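Local coordinates for ATP-dependent protease subunit HslV (Trypanosoma brucei brucei, PDB 4HNZ), which forms the double-ring threonine protease of the mitochondrial HslVU complex, hydrolysing proteins that the ATP-dependent partner HslU recognises, unfolds and feeds to it, at residues Ile3-Leu14 with Ile96-Leu104. Sequence-based numbering, arbitrary orientation.
Sequences ILSVRKGDTVVL and IVCSAEETL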
loop_
_atom_site.group_PDB
_atom_site.type_symbol
_atom_site.label_atom_id
_atom_site.label_comp_id
_atom_site.label_asym_id
_atom_site.label_seq_id
_atom_site.Cartn_x
_atom_site.Cartn_y
_atom_site.Cartn_z
ATOM N N ILE A 3 3.246 -29.336 -15.158
ATOM C CA ILE A 3 3.935 -30.556 -15.042
ATOM C C ILE A 3 2.964 -31.527 -14.396
ATOM O O ILE A 3 2.392 -31.230 -13.342
ATOM C CB ILE A 3 5.175 -30.475 -14.124
ATOM C CG1 ILE A 3 6.028 -29.259 -14.390
ATOM C CG2 ILE A 3 6.031 -31.726 -14.251
ATOM C CD1 ILE A 3 6.655 -29.248 -15.730
ATOM N N LEU A 4 2.825 -32.714 -14.987
ATOM C CA LEU A 4 1.862 -33.696 -14.536
ATOM C C LEU A 4 2.489 -35.054 -14.531
ATOM O O LEU A 4 3.171 -35.465 -15.494
ATOM C CB LEU A 4 0.679 -33.695 -15.462
ATOM C CG LEU A 4 -0.299 -34.822 -15.247
ATOM C CD1 LEU A 4 -1.015 -34.647 -13.930
ATOM C CD2 LEU A 4 -1.332 -34.907 -16.360
ATOM N N SER A 5 2.267 -35.787 -13.455
ATOM C CA SER A 5 2.702 -37.185 -13.355
ATOM C C SER A 5 1.488 -38.056 -13.056
ATOM O O SER A 5 0.708 -37.754 -12.168
ATOM C CB SER A 5 3.715 -37.343 -12.215
ATOM O OG SER A 5 4.097 -38.706 -12.055
ATOM N N VAL A 6 1.348 -39.161 -13.780
ATOM C CA VAL A 6 0.317 -40.146 -13.525
ATOM C C VAL A 6 0.922 -41.559 -13.434
ATOM O O VAL A 6 1.654 -41.965 -14.320
ATOM C CB VAL A 6 -0.678 -40.189 -14.694
ATOM C CG1 VAL A 6 -1.777 -41.174 -14.424
ATOM C CG2 VAL A 6 -1.246 -38.790 -14.955
ATOM N N ARG A 7 0.643 -42.248 -12.346
ATOM C CA ARG A 7 1.038 -43.604 -12.164
ATOM C C ARG A 7 -0.236 -44.431 -12.245
ATOM O O ARG A 7 -1.156 -44.219 -11.473
ATOM C CB ARG A 7 1.719 -43.792 -10.786
ATOM C CG ARG A 7 2.100 -45.229 -10.452
ATOM C CD ARG A 7 2.878 -45.354 -9.117
ATOM N NE ARG A 7 4.263 -44.902 -9.269
ATOM C CZ ARG A 7 4.724 -43.693 -8.931
ATOM N NH1 ARG A 7 3.922 -42.791 -8.366
ATOM N NH2 ARG A 7 6.009 -43.359 -9.169
ATOM N N LYS A 8 -0.262 -45.383 -13.155
ATOM C CA LYS A 8 -1.322 -46.372 -13.195
ATOM C C LYS A 8 -0.764 -47.743 -13.619
ATOM O O LYS A 8 -0.120 -47.865 -14.663
ATOM C CB LYS A 8 -2.443 -45.965 -14.154
ATOM C CG LYS A 8 -3.612 -46.954 -14.211
ATOM C CD LYS A 8 -4.669 -46.481 -15.192
ATOM C CE LYS A 8 -5.957 -47.288 -15.150
ATOM N NZ LYS A 8 -7.104 -46.531 -15.788
ATOM N N GLY A 9 -1.066 -48.777 -12.813
ATOM C CA GLY A 9 -0.474 -50.094 -12.995
ATOM C C GLY A 9 1.026 -49.966 -12.806
ATOM O O GLY A 9 1.512 -49.287 -11.883
ATOM N N ASP A 10 1.779 -50.582 -13.705
ATOM C CA ASP A 10 3.244 -50.584 -13.583
ATOM C C ASP A 10 3.929 -49.486 -14.406
ATOM O O ASP A 10 5.148 -49.569 -14.626
ATOM C CB ASP A 10 3.804 -51.963 -13.947
ATOM C CG ASP A 10 3.408 -53.018 -12.944
ATOM O OD1 ASP A 10 3.439 -52.711 -11.726
ATOM O OD2 ASP A 10 3.033 -54.129 -13.376
ATOM N N THR A 11 3.166 -48.445 -14.793
ATOM C CA THR A 11 3.704 -47.372 -15.587
ATOM C C THR A 11 3.512 -46.080 -14.846
ATOM O O THR A 11 2.475 -45.838 -14.254
ATOM C CB THR A 11 3.019 -47.289 -16.949
ATOM O OG1 THR A 11 3.174 -48.534 -17.637
ATOM C CG2 THR A 11 3.644 -46.208 -17.789
ATOM N N VAL A 12 4.545 -45.247 -14.858
ATOM C CA VAL A 12 4.393 -43.860 -14.439
ATOM C C VAL A 12 4.877 -42.960 -15.586
ATOM O O VAL A 12 5.913 -43.230 -16.212
ATOM C CB VAL A 12 5.123 -43.556 -13.096
ATOM C CG1 VAL A 12 6.632 -43.740 -13.209
ATOM C CG2 VAL A 12 4.811 -42.170 -12.624
ATOM N N VAL A 13 4.131 -41.909 -15.860
ATOM C CA VAL A 13 4.557 -40.970 -16.869
ATOM C C VAL A 13 4.679 -39.599 -16.231
ATOM O O VAL A 13 4.071 -39.314 -15.203
ATOM C CB VAL A 13 3.597 -40.927 -18.082
ATOM C CG1 VAL A 13 3.414 -42.320 -18.698
ATOM C CG2 VAL A 13 2.246 -40.367 -17.673
ATOM N N LEU A 14 5.528 -38.780 -16.838
ATOM C CA LEU A 14 5.790 -37.423 -16.428
ATOM C C LEU A 14 5.787 -36.591 -17.671
ATOM O O LEU A 14 6.489 -36.876 -18.622
ATOM C CB LEU A 14 7.143 -37.331 -15.712
ATOM C CG LEU A 14 7.500 -35.949 -15.172
ATOM C CD1 LEU A 14 6.596 -35.567 -14.019
ATOM C CD2 LEU A 14 8.963 -35.882 -14.684
ATOM N N ILE A 96 8.702 -31.901 -9.426
ATOM C CA ILE A 96 8.168 -33.248 -9.252
ATOM C C ILE A 96 9.286 -34.204 -9.580
ATOM O O ILE A 96 9.923 -34.094 -10.637
ATOM C CB ILE A 96 6.997 -33.536 -10.186
ATOM C CG1 ILE A 96 5.800 -32.706 -9.777
ATOM C CG2 ILE A 96 6.602 -34.996 -10.072
ATOM C CD1 ILE A 96 4.579 -32.896 -10.659
ATOM N N VAL A 97 9.507 -35.160 -8.673
ATOM C CA VAL A 97 10.527 -36.193 -8.852
ATOM C C VAL A 97 9.815 -37.524 -8.969
ATOM O O VAL A 97 9.105 -37.897 -8.043
ATOM C CB VAL A 97 11.448 -36.352 -7.623
ATOM C CG1 VAL A 97 12.792 -36.968 -8.030
ATOM C CG2 VAL A 97 11.673 -35.057 -6.931
ATOM N N CYS A 98 10.150 -38.294 -10.004
ATOM C CA CYS A 98 9.653 -39.641 -10.191
ATOM C C CYS A 98 10.681 -40.721 -10.299
ATOM O O CYS A 98 11.688 -40.586 -10.978
ATOM C CB CYS A 98 8.942 -39.743 -11.530
ATOM S SG CYS A 98 7.414 -38.884 -11.525
ATOM N N SER A 99 10.382 -41.812 -9.612
ATOM C CA SER A 99 10.968 -43.088 -9.905
ATOM C C SER A 99 9.808 -44.007 -10.253
ATOM O O SER A 99 8.636 -43.616 -10.212
ATOM C CB SER A 99 11.739 -43.626 -8.716
ATOM O OG SER A 99 10.852 -43.933 -7.681
ATOM N N ALA A 100 10.146 -45.254 -10.573
ATOM C CA ALA A 100 9.130 -46.264 -10.846
ATOM C C ALA A 100 8.295 -46.475 -9.590
ATOM O O ALA A 100 7.071 -46.543 -9.676
ATOM C CB ALA A 100 9.762 -47.557 -11.312
ATOM N N GLU A 101 8.944 -46.474 -8.432
ATOM C CA GLU A 101 8.252 -46.683 -7.155
ATOM C C GLU A 101 7.522 -45.446 -6.619
ATOM O O GLU A 101 6.383 -45.560 -6.182
ATOM C CB GLU A 101 9.236 -47.179 -6.071
ATOM C CG GLU A 101 9.585 -48.660 -6.152
ATOM C CD GLU A 101 10.142 -49.049 -7.507
ATOM O OE1 GLU A 101 11.018 -48.297 -8.013
ATOM O OE2 GLU A 101 9.660 -50.069 -8.087
ATOM N N GLU A 102 8.182 -44.288 -6.641
ATOM C CA GLU A 102 7.780 -43.133 -5.851
ATOM C C GLU A 102 7.665 -41.892 -6.714
ATOM O O GLU A 102 8.450 -41.666 -7.628
ATOM C CB GLU A 102 8.804 -42.843 -4.712
ATOM C CG GLU A 102 9.084 -43.976 -3.710
ATOM C CD GLU A 102 10.409 -43.808 -2.925
ATOM O OE1 GLU A 102 11.491 -44.254 -3.399
ATOM O OE2 GLU A 102 10.387 -43.257 -1.793
ATOM N N THR A 103 6.694 -41.051 -6.376
ATOM C CA THR A 103 6.609 -39.699 -6.883
ATOM C C THR A 103 6.472 -38.702 -5.731
ATOM O O THR A 103 5.605 -38.847 -4.860
ATOM C CB THR A 103 5.366 -39.527 -7.808
ATOM O OG1 THR A 103 5.361 -40.537 -8.830
ATOM C CG2 THR A 103 5.383 -38.205 -8.457
ATOM N N LEU A 104 7.254 -37.639 -5.791
ATOM C CA LEU A 104 7.163 -36.549 -4.839
ATOM C C LEU A 104 7.117 -35.206 -5.517
ATOM O O LEU A 104 7.843 -34.929 -6.448
ATOM C CB LEU A 104 8.386 -36.505 -3.917
ATOM C CG LEU A 104 8.455 -37.755 -3.107
ATOM C CD1 LEU A 104 9.651 -38.549 -3.550
ATOM C CD2 LEU A 104 8.535 -37.437 -1.619
HETATM O O HOH W 1 2.618 -40.135 -10.149
#
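Arg7 reaches across to the hairpin connection around Ser99-Glu102 and the start of strand 103-107, where its guanidinium grips Thr103 OG1 end-on: NH1 lies 2.7 Å and NH2 2.9 Å from that one oxygen, which is tilted slightly from the guanidinium plane. Arg7 NE donates to Ala100 O at 3.3 Å, while a weak bond (N-H...O 125°) runs from NH2 to Ser99 O. The bend at chi3 (-75°) in an otherwise extended chain swings the guanidinium so that its N-H rim meets Thr103 OG1 and the carbonyls of Ser99 and Ala100. Val12 CG2 packs over one guanidinium face, 3.8 Å above the plane, and Glu101 O lies over the opposite one, each offset toward the rim. Deeper in, a water joins Ser5 OG (2.8 Å) to Thr103 OG1, and beyond it Leu14 CD1 meets Ile96 CG2 at 4.0 Å, continuing the apolar layer to Ile3. In the second shell, Ser99 OG accepts from Glu102 N in an ST motif that bridges the turn, and Leu71 of helix 71-84 packs against Ser99. The axes of strands 3-8 and 96-98 approach to 8.6 Å and cross at 32°, fitting the face-to-face sheets of the Ntn-hydrolase sandwich. Several acceptors thus share one cation, which probably ties the turn of one sheet to the hairpin of the other.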